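Local coordinates for flagellar motor switch protein FliG (PDB 3AJC), which probably serves in the switch complex at the base of the flagellar basal body, which helps set the direction of flagellar rotation, at residues A[54-59]-A[97-102]; A[62-67]-A[122-127]; A[151-156]-A[187-192]; A[169-174]-A[181-186]. All coordinates share one frame; numbering follows the deposited sequence.

Contact 1. Residues A[54-59]-A[97-102]; sequences EVLKRI and EIMNNL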
# COMPACT_ATOMS: atom_id res chain seq x y z
N GLU A 54 -0.61 0.63 -18.66
CA GLU A 54 -1.55 1.72 -18.88
C GLU A 54 -2.69 1.69 -17.85
O GLU A 54 -3.03 2.71 -17.25
CB GLU A 54 -2.10 1.64 -20.30
CG GLU A 54 -1.85 2.89 -21.16
CD GLU A 54 -0.41 3.42 -21.09
OE1 GLU A 54 0.55 2.61 -21.12
OE2 GLU A 54 -0.23 4.66 -21.03
N VAL A 55 -3.26 0.51 -17.63
CA VAL A 55 -4.35 0.37 -16.67
C VAL A 55 -3.89 0.69 -15.25
O VAL A 55 -4.61 1.32 -14.48
CB VAL A 55 -4.94 -1.06 -16.68
CG1 VAL A 55 -5.74 -1.31 -15.41
CG2 VAL A 55 -5.81 -1.26 -17.92
N LEU A 56 -2.67 0.26 -14.92
CA LEU A 56 -2.15 0.51 -13.58
C LEU A 56 -1.92 2.02 -13.40
O LEU A 56 -2.21 2.58 -12.33
CB LEU A 56 -0.84 -0.27 -13.36
CG LEU A 56 -0.28 -0.32 -11.93
CD1 LEU A 56 0.37 1.01 -11.53
CD2 LEU A 56 -1.40 -0.67 -10.97
N LYS A 57 -1.42 2.68 -14.45
CA LYS A 57 -1.18 4.12 -14.39
C LYS A 57 -2.50 4.89 -14.22
O LYS A 57 -2.57 5.83 -13.42
CB LYS A 57 -0.46 4.58 -15.66
CG LYS A 57 0.00 6.03 -15.61
CD LYS A 57 0.72 6.43 -16.89
CE LYS A 57 -0.25 6.54 -18.06
NZ LYS A 57 0.44 6.94 -19.33
N ARG A 58 -3.53 4.50 -14.95
CA ARG A 58 -4.83 5.15 -14.86
C ARG A 58 -5.45 4.96 -13.48
O ARG A 58 -6.21 5.81 -13.00
CB ARG A 58 -5.79 4.60 -15.92
CG ARG A 58 -5.54 5.17 -17.30
CD ARG A 58 -6.36 4.44 -18.35
NE ARG A 58 -6.10 4.96 -19.69
CZ ARG A 58 -6.53 6.14 -20.12
NH1 ARG A 58 -7.25 6.92 -19.34
NH2 ARG A 58 -6.22 6.54 -21.35
N ILE A 59 -5.13 3.85 -12.83
CA ILE A 59 -5.66 3.59 -11.50
C ILE A 59 -4.95 4.55 -10.54
O ILE A 59 -5.56 5.12 -9.62
CB ILE A 59 -5.40 2.13 -11.05
CG1 ILE A 59 -6.27 1.18 -11.87
CG2 ILE A 59 -5.68 1.99 -9.55
CD1 ILE A 59 -6.06 -0.30 -11.56
N GLU A 97 -1.12 -1.04 -3.57
CA GLU A 97 -1.68 -2.24 -2.96
C GLU A 97 -1.83 -3.32 -4.03
O GLU A 97 -1.61 -4.50 -3.76
CB GLU A 97 -3.04 -1.91 -2.31
CG GLU A 97 -2.92 -1.32 -0.90
CD GLU A 97 -4.13 -0.50 -0.46
OE1 GLU A 97 -5.28 -0.88 -0.78
OE2 GLU A 97 -3.94 0.54 0.22
N ILE A 98 -2.21 -2.91 -5.23
CA ILE A 98 -2.38 -3.86 -6.33
C ILE A 98 -1.00 -4.39 -6.73
O ILE A 98 -0.82 -5.59 -6.95
CB ILE A 98 -3.05 -3.17 -7.53
CG1 ILE A 98 -4.50 -2.80 -7.15
CG2 ILE A 98 -2.97 -4.05 -8.77
CD1 ILE A 98 -5.29 -2.10 -8.24
N MET A 99 -0.02 -3.49 -6.79
CA MET A 99 1.33 -3.88 -7.17
C MET A 99 1.92 -4.87 -6.15
O MET A 99 2.64 -5.80 -6.52
CB MET A 99 2.22 -2.63 -7.28
CG MET A 99 1.89 -1.71 -8.47
SD MET A 99 2.46 -2.35 -10.07
CE MET A 99 4.14 -1.74 -10.11
N ASN A 100 1.60 -4.69 -4.88
CA ASN A 100 2.13 -5.60 -3.86
C ASN A 100 1.54 -7.01 -4.00
O ASN A 100 2.19 -8.01 -3.69
CB ASN A 100 1.83 -5.06 -2.45
CG ASN A 100 2.82 -4.02 -2.00
OD1 ASN A 100 4.01 -4.10 -2.30
ND2 ASN A 100 2.34 -3.04 -1.26
N ASN A 101 0.31 -7.09 -4.50
CA ASN A 101 -0.35 -8.37 -4.67
C ASN A 101 -0.16 -9.03 -6.03
O ASN A 101 -0.71 -10.10 -6.28
CB ASN A 101 -1.84 -8.22 -4.38
CG ASN A 101 -2.11 -7.96 -2.92
OD1 ASN A 101 -1.91 -8.84 -2.07
ND2 ASN A 101 -2.54 -6.74 -2.60
N LEU A 102 0.58 -8.38 -6.93
CA LEU A 102 0.84 -8.95 -8.24
C LEU A 102 1.99 -9.93 -8.07
O LEU A 102 2.68 -9.91 -7.05
CB LEU A 102 1.29 -7.88 -9.25
CG LEU A 102 0.28 -7.06 -10.06
CD1 LEU A 102 1.05 -6.05 -10.96
CD2 LEU A 102 -0.57 -7.98 -10.93

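Contact 2. Residues A[62-67]-A[122-127]; sequences LERTSV and ADEIRR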
# COMPACT_ATOMS: atom_id res chain seq x y z
N LEU A 62 -6.33 8.04 -11.29
CA LEU A 62 -7.76 7.97 -11.54
C LEU A 62 -8.56 9.27 -11.70
O LEU A 62 -9.27 9.42 -12.69
CB LEU A 62 -8.44 7.11 -10.47
CG LEU A 62 -9.84 6.66 -10.89
CD1 LEU A 62 -9.74 5.73 -12.09
CD2 LEU A 62 -10.52 5.96 -9.73
N GLU A 63 -8.50 10.18 -10.75
CA GLU A 63 -9.26 11.41 -10.88
C GLU A 63 -8.34 12.62 -10.88
O GLU A 63 -8.77 13.75 -10.63
CB GLU A 63 -10.30 11.50 -9.76
CG GLU A 63 -11.44 10.51 -9.93
CD GLU A 63 -12.02 10.05 -8.61
OE1 GLU A 63 -13.00 9.28 -8.64
OE2 GLU A 63 -11.50 10.45 -7.54
N ARG A 64 -7.08 12.34 -11.17
CA ARG A 64 -6.03 13.35 -11.21
C ARG A 64 -5.48 13.44 -12.63
O ARG A 64 -4.41 14.00 -12.84
CB ARG A 64 -4.88 12.95 -10.28
CG ARG A 64 -5.19 12.82 -8.80
CD ARG A 64 -3.94 12.33 -8.07
NE ARG A 64 -2.74 12.86 -8.71
CZ ARG A 64 -1.50 12.46 -8.45
NH1 ARG A 64 -1.27 11.53 -7.55
NH2 ARG A 64 -0.49 13.00 -9.13
N THR A 65 -6.21 12.88 -13.60
CA THR A 65 -5.75 12.86 -14.99
C THR A 65 -5.44 14.21 -15.63
O THR A 65 -4.55 14.31 -16.47
CB THR A 65 -6.75 12.12 -15.88
OG1 THR A 65 -7.95 12.89 -16.04
CG2 THR A 65 -7.09 10.79 -15.26
N SER A 66 -6.19 15.24 -15.25
CA SER A 66 -5.95 16.57 -15.80
C SER A 66 -6.42 17.63 -14.82
O SER A 66 -7.12 17.33 -13.84
CB SER A 66 -6.68 16.74 -17.13
OG SER A 66 -8.09 16.69 -16.93
N VAL A 67 -6.03 18.87 -15.08
CA VAL A 67 -6.44 19.98 -14.23
C VAL A 67 -7.96 20.05 -14.23
O VAL A 67 -8.60 20.33 -13.21
CB VAL A 67 -5.87 21.30 -14.76
CG1 VAL A 67 -6.36 22.46 -13.90
CG2 VAL A 67 -4.35 21.23 -14.78
N ALA A 122 6.11 6.75 -10.61
CA ALA A 122 6.68 5.47 -10.27
C ALA A 122 7.22 5.55 -8.85
O ALA A 122 7.02 4.64 -8.04
CB ALA A 122 7.79 5.10 -11.25
N ASP A 123 7.90 6.65 -8.55
CA ASP A 123 8.49 6.85 -7.24
C ASP A 123 7.43 7.00 -6.15
O ASP A 123 7.62 6.55 -5.03
CB ASP A 123 9.41 8.08 -7.26
CG ASP A 123 10.39 8.10 -6.09
OD1 ASP A 123 10.08 8.71 -5.04
OD2 ASP A 123 11.48 7.49 -6.23
N GLU A 124 6.30 7.61 -6.49
CA GLU A 124 5.23 7.76 -5.53
C GLU A 124 4.66 6.38 -5.19
O GLU A 124 4.39 6.07 -4.02
CB GLU A 124 4.12 8.66 -6.09
CG GLU A 124 4.38 10.15 -5.91
CD GLU A 124 3.49 11.03 -6.77
OE1 GLU A 124 2.24 10.86 -6.76
OE2 GLU A 124 4.04 11.92 -7.47
N ILE A 125 4.50 5.54 -6.21
CA ILE A 125 3.94 4.20 -6.03
C ILE A 125 4.87 3.29 -5.24
O ILE A 125 4.45 2.59 -4.32
CB ILE A 125 3.61 3.56 -7.41
CG1 ILE A 125 2.55 4.41 -8.12
CG2 ILE A 125 3.10 2.12 -7.22
CD1 ILE A 125 2.14 3.94 -9.51
N ARG A 126 6.14 3.30 -5.60
CA ARG A 126 7.12 2.47 -4.93
C ARG A 126 7.13 2.78 -3.44
O ARG A 126 6.99 1.86 -2.61
CB ARG A 126 8.50 2.72 -5.53
CG ARG A 126 9.55 1.73 -5.11
CD ARG A 126 10.92 2.11 -5.63
NE ARG A 126 10.99 3.52 -6.00
CZ ARG A 126 10.64 4.01 -7.19
NH1 ARG A 126 10.20 3.19 -8.14
NH2 ARG A 126 10.74 5.31 -7.44
N ARG A 127 7.27 4.05 -3.09
CA ARG A 127 7.29 4.43 -1.68
C ARG A 127 5.98 4.08 -0.97
O ARG A 127 5.98 3.80 0.22
CB ARG A 127 7.61 5.93 -1.53
CG ARG A 127 9.10 6.24 -1.77
CD ARG A 127 9.48 7.70 -1.48
NE ARG A 127 8.85 8.64 -2.41
CZ ARG A 127 7.68 9.24 -2.21
NH1 ARG A 127 7.00 9.01 -1.09
NH2 ARG A 127 7.19 10.06 -3.12

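Contact 3. Residues A[151-156]-A[187-192]; sequences DTRDLA and EYMGPV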
# COMPACT_ATOMS: atom_id res chain seq x y z
N ASP A 151 4.97 5.53 19.89
CA ASP A 151 4.59 5.34 21.28
C ASP A 151 4.54 3.85 21.62
O ASP A 151 4.30 3.00 20.75
CB ASP A 151 3.23 5.99 21.58
CG ASP A 151 2.09 5.36 20.81
OD1 ASP A 151 1.38 4.50 21.37
OD2 ASP A 151 1.91 5.73 19.63
N THR A 152 4.77 3.56 22.89
CA THR A 152 4.80 2.19 23.38
C THR A 152 3.63 1.33 22.95
O THR A 152 3.84 0.21 22.46
CB THR A 152 4.86 2.17 24.92
OG1 THR A 152 6.04 2.87 25.34
CG2 THR A 152 4.89 0.74 25.45
N ARG A 153 2.40 1.81 23.12
CA ARG A 153 1.25 1.00 22.78
C ARG A 153 1.13 0.66 21.30
O ARG A 153 0.75 -0.45 20.94
CB ARG A 153 -0.04 1.64 23.27
CG ARG A 153 -1.24 0.72 23.13
CD ARG A 153 -2.36 1.11 24.08
NE ARG A 153 -3.31 0.02 24.28
CZ ARG A 153 -4.24 -0.33 23.41
NH1 ARG A 153 -4.37 0.34 22.26
NH2 ARG A 153 -5.04 -1.35 23.67
N ASP A 154 1.42 1.62 20.43
CA ASP A 154 1.33 1.35 19.01
C ASP A 154 2.37 0.31 18.62
O ASP A 154 2.10 -0.56 17.79
CB ASP A 154 1.51 2.63 18.20
CG ASP A 154 0.25 3.46 18.17
OD1 ASP A 154 -0.84 2.86 18.00
OD2 ASP A 154 0.34 4.69 18.29
N LEU A 155 3.53 0.39 19.24
CA LEU A 155 4.61 -0.54 18.96
C LEU A 155 4.17 -1.95 19.37
O LEU A 155 4.29 -2.89 18.60
CB LEU A 155 5.87 -0.13 19.73
CG LEU A 155 7.22 -0.71 19.31
CD1 LEU A 155 7.35 -0.70 17.78
CD2 LEU A 155 8.33 0.14 19.95
N ALA A 156 3.63 -2.07 20.58
CA ALA A 156 3.19 -3.37 21.08
C ALA A 156 2.15 -3.98 20.15
O ALA A 156 2.23 -5.16 19.81
CB ALA A 156 2.64 -3.23 22.49
N GLU A 187 3.02 -7.69 28.50
CA GLU A 187 2.60 -8.54 29.61
C GLU A 187 1.17 -8.29 30.08
O GLU A 187 0.44 -9.24 30.39
CB GLU A 187 3.54 -8.36 30.80
CG GLU A 187 4.92 -8.94 30.59
CD GLU A 187 5.88 -8.59 31.71
OE1 GLU A 187 7.01 -9.13 31.72
OE2 GLU A 187 5.51 -7.77 32.57
N TYR A 188 0.77 -7.02 30.14
CA TYR A 188 -0.58 -6.69 30.60
C TYR A 188 -1.48 -6.19 29.49
O TYR A 188 -2.45 -5.47 29.74
CB TYR A 188 -0.53 -5.62 31.70
CG TYR A 188 0.33 -6.00 32.88
CD1 TYR A 188 1.62 -5.50 33.01
CD2 TYR A 188 -0.15 -6.86 33.86
CE1 TYR A 188 2.41 -5.84 34.10
CE2 TYR A 188 0.63 -7.22 34.95
CZ TYR A 188 1.91 -6.70 35.06
OH TYR A 188 2.69 -7.05 36.15
N MET A 189 -1.17 -6.55 28.25
CA MET A 189 -1.98 -6.12 27.13
C MET A 189 -3.13 -7.11 26.89
O MET A 189 -4.29 -6.75 27.04
CB MET A 189 -1.12 -5.99 25.87
CG MET A 189 -1.90 -5.60 24.63
SD MET A 189 -0.79 -5.13 23.29
CE MET A 189 -1.25 -3.46 23.09
N GLY A 190 -2.80 -8.34 26.53
CA GLY A 190 -3.84 -9.32 26.29
C GLY A 190 -4.28 -9.34 24.83
O GLY A 190 -3.66 -8.69 23.99
N PRO A 191 -5.36 -10.08 24.50
CA PRO A 191 -5.84 -10.15 23.11
C PRO A 191 -6.36 -8.81 22.62
O PRO A 191 -6.92 -8.02 23.38
CB PRO A 191 -6.94 -11.21 23.19
CG PRO A 191 -6.50 -12.08 24.34
CD PRO A 191 -6.07 -11.04 25.35
N VAL A 192 -6.19 -8.56 21.32
CA VAL A 192 -6.63 -7.30 20.74
C VAL A 192 -7.28 -7.49 19.38
O VAL A 192 -7.03 -8.48 18.69
CB VAL A 192 -5.43 -6.33 20.57
CG1 VAL A 192 -4.79 -6.05 21.93
CG2 VAL A 192 -4.40 -6.92 19.62

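Contact 4. Residues A[169-174]-A[181-186]; sequences KIFKNM and LLKDEL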
# COMPACT_ATOMS: atom_id res chain seq x y z
N LYS A 169 14.75 -7.68 15.21
CA LYS A 169 15.47 -6.52 14.70
C LYS A 169 14.97 -5.21 15.32
O LYS A 169 15.75 -4.26 15.49
CB LYS A 169 15.39 -6.45 13.17
CG LYS A 169 16.37 -5.43 12.60
CD LYS A 169 16.55 -5.55 11.10
CE LYS A 169 17.68 -4.64 10.62
NZ LYS A 169 17.84 -4.63 9.14
N ILE A 170 13.69 -5.14 15.65
CA ILE A 170 13.15 -3.94 16.27
C ILE A 170 13.64 -3.84 17.71
O ILE A 170 14.13 -2.79 18.14
CB ILE A 170 11.60 -3.93 16.27
CG1 ILE A 170 11.09 -3.62 14.87
CG2 ILE A 170 11.08 -2.89 17.27
CD1 ILE A 170 9.59 -3.72 14.72
N PHE A 171 13.51 -4.94 18.44
CA PHE A 171 13.93 -4.98 19.83
C PHE A 171 15.40 -4.62 20.03
O PHE A 171 15.71 -3.74 20.82
CB PHE A 171 13.67 -6.36 20.44
CG PHE A 171 13.14 -6.30 21.83
CD1 PHE A 171 11.82 -5.94 22.07
CD2 PHE A 171 13.98 -6.53 22.92
CE1 PHE A 171 11.34 -5.79 23.36
CE2 PHE A 171 13.51 -6.39 24.22
CZ PHE A 171 12.18 -6.02 24.44
N LYS A 172 16.30 -5.28 19.31
CA LYS A 172 17.71 -4.96 19.50
C LYS A 172 18.06 -3.52 19.14
O LYS A 172 19.19 -3.08 19.34
CB LYS A 172 18.60 -5.95 18.74
CG LYS A 172 18.56 -5.91 17.22
CD LYS A 172 19.45 -7.04 16.69
CE LYS A 172 19.44 -7.20 15.17
NZ LYS A 172 20.19 -6.15 14.41
N ASN A 173 17.08 -2.77 18.64
CA ASN A 173 17.31 -1.38 18.25
C ASN A 173 16.61 -0.35 19.14
O ASN A 173 16.61 0.84 18.84
CB ASN A 173 16.89 -1.18 16.79
CG ASN A 173 18.00 -1.56 15.81
OD1 ASN A 173 19.02 -0.88 15.71
ND2 ASN A 173 17.79 -2.65 15.08
N MET A 174 16.01 -0.81 20.24
CA MET A 174 15.32 0.09 21.16
C MET A 174 16.20 0.46 22.35
O MET A 174 17.15 -0.26 22.67
CB MET A 174 14.05 -0.57 21.70
CG MET A 174 13.04 -0.97 20.66
SD MET A 174 11.63 -1.70 21.50
CE MET A 174 11.43 -3.17 20.61
N LEU A 181 9.61 -0.67 28.86
CA LEU A 181 8.23 -0.17 28.82
C LEU A 181 7.41 -1.08 27.90
O LEU A 181 6.29 -1.47 28.21
CB LEU A 181 8.19 1.28 28.30
CG LEU A 181 8.27 2.48 29.25
CD1 LEU A 181 8.01 2.07 30.66
CD2 LEU A 181 9.61 3.16 29.13
N LEU A 182 7.97 -1.42 26.75
CA LEU A 182 7.28 -2.28 25.80
C LEU A 182 6.95 -3.64 26.43
O LEU A 182 5.80 -4.09 26.39
CB LEU A 182 8.15 -2.48 24.55
CG LEU A 182 7.62 -3.43 23.47
CD1 LEU A 182 6.31 -2.91 22.90
CD2 LEU A 182 8.66 -3.59 22.37
N LYS A 183 7.94 -4.28 27.04
CA LYS A 183 7.70 -5.59 27.67
C LYS A 183 6.56 -5.52 28.67
O LYS A 183 5.73 -6.44 28.73
CB LYS A 183 8.97 -6.10 28.35
CG LYS A 183 10.10 -6.41 27.38
CD LYS A 183 11.33 -6.92 28.13
CE LYS A 183 12.43 -7.31 27.16
NZ LYS A 183 13.68 -7.79 27.80
N ASP A 184 6.52 -4.44 29.45
CA ASP A 184 5.45 -4.25 30.43
C ASP A 184 4.09 -4.20 29.75
O ASP A 184 3.14 -4.84 30.20
CB ASP A 184 5.64 -2.95 31.20
CG ASP A 184 6.26 -3.18 32.55
OD1 ASP A 184 7.51 -3.20 32.63
OD2 ASP A 184 5.49 -3.35 33.53
N GLU A 185 4.01 -3.43 28.67
CA GLU A 185 2.76 -3.30 27.93
C GLU A 185 2.32 -4.68 27.44
O GLU A 185 1.18 -5.09 27.67
CB GLU A 185 2.95 -2.35 26.74
CG GLU A 185 1.76 -2.25 25.79
CD GLU A 185 0.51 -1.66 26.43
OE1 GLU A 185 -0.40 -1.26 25.68
OE2 GLU A 185 0.44 -1.61 27.67
N LEU A 186 3.22 -5.40 26.78
CA LEU A 186 2.90 -6.73 26.26
C LEU A 186 2.35 -7.66 27.35
O LEU A 186 1.33 -8.32 27.16
CB LEU A 186 4.15 -7.34 25.62
CG LEU A 186 4.66 -6.57 24.40
CD1 LEU A 186 6.05 -7.06 24.01
CD2 LEU A 186 3.68 -6.74 23.25

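Contact 1. Residues A[54-59]-A[97-102]
Lys57 NZ bonds Glu54 OE2 at 2.9 Å on the outward side of helix 49-60, while on the inward side Leu56 and Ile59 pack against Ile98 and Met99 of helix 92-100. The ammonium group meets the syn side of the carboxylate, 33° out of its plane. Because Glu54 OE1 has a second salt bridge to Lys113, one carboxylate lies between two lysines, which would probably favour its ionised form. Helix 49-60 is part of the all-helical FliG middle domain, and the contact that helix 92-100 makes with it is entirely apolar. Ile59 and Ile98 reach toward each other tip to tip, their CD1 methyl groups 3.9 Å apart. Both chains are extended at chi2, which puts CD1 at the far end, where the two tips meet. Leu56 does its touching at two points. Its CG lies 3.9 Å from Met99 SD, and its CD2 stands 4.3 Å from Ile98 CG2. Bends at chi2 (-75°) and chi3 (-87°) fold the Met99 chain, which crosses the leucine obliquely although CB does not face helix 49-60 directly. All four residues are buried, with 172 Å² of surface enclosed between the segments. On another face of helix 49-60, Arg58 belongs to the EHPQR motif, important for interaction with FliM, and its NH1 is hydrogen-bonded to Gln26 OE1 of the same motif. The apolar layer continues into the surrounding helices: Leu56 and Met99 both touch Ile110 of helix 104-117, Ile59 rests on Ala29 of helix 25-33, and Ile98 meets Ala40 and Leu44 of helix 37-46.

Contact 2. Residues A[62-67]-A[122-127]
The guanidinium of Arg64 and the carboxylate of Glu124 lie nearly coplanar, 11° apart, with Glu124 OE1 at the edge of the guanidinium and in its plane. The pair forms a long surface salt bridge from the loop between helices 49-60 and 67-79, in the FliG middle domain, to helix 119-128, in the part of the sequence assigned to the FliG C-terminal domain. Arg64 NH1 and Glu124 OE1 are 3.7 Å apart, a separation that suits electrostatic attraction better than a tight bond. The side chains span a wide gap, for the nearest CA atoms, those of Arg64 and Glu124, are 13.8 Å apart. Glu124 runs extended beyond CG, whereas the arginine bends at chi3 (34°) to present NH1. Both side chains also touch Ile92 of helix 92-100, which lends the ion pair an apolar neighbour. Glu120 OE1 comes close to Glu124 OE2, and the positive charge of Arg64 may offset part of that crowding of negative charge. Since Arg64 is exposed and touches a crystal neighbour, its setting may owe something to the lattice. The loop leads into helix 67-79 through Ser66, whose OG caps Glu69 N. On helix 119-128 a firmer ion pair forms one turn apart: Arg127 NE donates to the syn side of Asp123 OD1, tilted out of the carboxylate plane, over 2.9 Å and with an N-H...O angle of 163°.

Contact 3. Residues A[151-156]-A[187-192]
The N-terminal half of helix 152-159 packs against the connection between helices 176-187 and 194-213, where Ala156 and Arg153 receive the side chain of Met189. The methionine touches with its far end. CE sits 3.9 Å from Ala156 CB, and SD is 4.0 Å from the same methyl, so both the sulfur and the terminal methyl touch the alanine. Arg153 comes across the methionine obliquely: its CG is 4.2 Å from Met189 CE. The arginine chain, extended from CG to NE, turns at its last torsion, and one guanidinium face lies toward that methyl, which stands 4.0 Å above the plane and offset toward its rim. For Met189, chi1 of 177° sets CG opposite the backbone N and sends the chain toward helix 152-159; the bend comes at chi3. The surroundings are those of the all-helical FliG C-terminal domain, in which helix 176-187 completes the seat for Ala156 with Leu182, Glu185 and Leu186, while Arg153 NE makes a long, weak ion pair with Glu185. Tyr188 is the first residue to leave helical geometry, and Gly190 then takes a positive phi of 91°, a backbone setting that calls for glycine as the chain turns toward Pro191. At the start of helix 152-159, Asp151 is the N-cap. Its OD1 accepts from Asp154 N over 3.0 Å, the donor approaching from above the carboxylate plane, 52° out of it.

Contact 4. Residues A[169-174]-A[181-186]
Leu182 CD2 is the methyl on which both Phe171 and Met174 converge. From the ring, Phe171 CE1 approaches it to 3.6 Å and CD1 to 3.9 Å, the two side chains lying obliquely to each other. Met174 crosses the leucine at about a right angle, with SD 3.6 Å from Leu182 CD2. Met174 CE is nearer still, 3.3 Å from that methyl, a tighter fit than usual for two carbons. In Leu182, chi1 (176°) sends the branch toward Phe171 and Met174, and chi2 (63°) then fixes where CD2 falls. Lys183, extended beyond CG, passes across the edge of the Phe171 ring at about a right angle, although the closeness of its CE there is doubtful in the model. This pairs two helices that follow each other in the chain, 164-171 and 176-187, within the all-helical FliG C-terminal domain. What places Phe171 and Met174 side by side is a type I beta turn that ends the first of these helices, with Met174 N bonded to Phe171 O at 3.0 Å. Asn173 ties the turn back to the helix: its ND2 donates to Lys169 O over 2.6 Å, almost straight at 169° and in the carbonyl plane. The other end of that amide, Asn173 OD1, accepts from Gln144 NE2. Farther out, Leu182 also rests on Leu159 of helix 152-159, and Met174 touches Leu147 of helix 140-147.

In the fold
The four contacts fall into two pairs on opposite sides of the chain's centre, with about 17 to 18 Å between nearest atoms. Contacts 1 and 2 touch where Leu56 and Met99 meet Ile125, yet differ in kind: contact 1 is buried and purely hydrophobic, contact 2 a thin charged link at the surface. Contacts 3 and 4 are both partly buried, involve helix 176-187 or the loop after it, and meet where helix 152-159 packs on helix 176-187. Methionine serves in contacts 1, 3 and 4, whereas contact 2 rests on charge. Contact 4 is nested in the chain loop closed by contact 3, whereas the segments of contacts 1 and 2 alternate along the sequence.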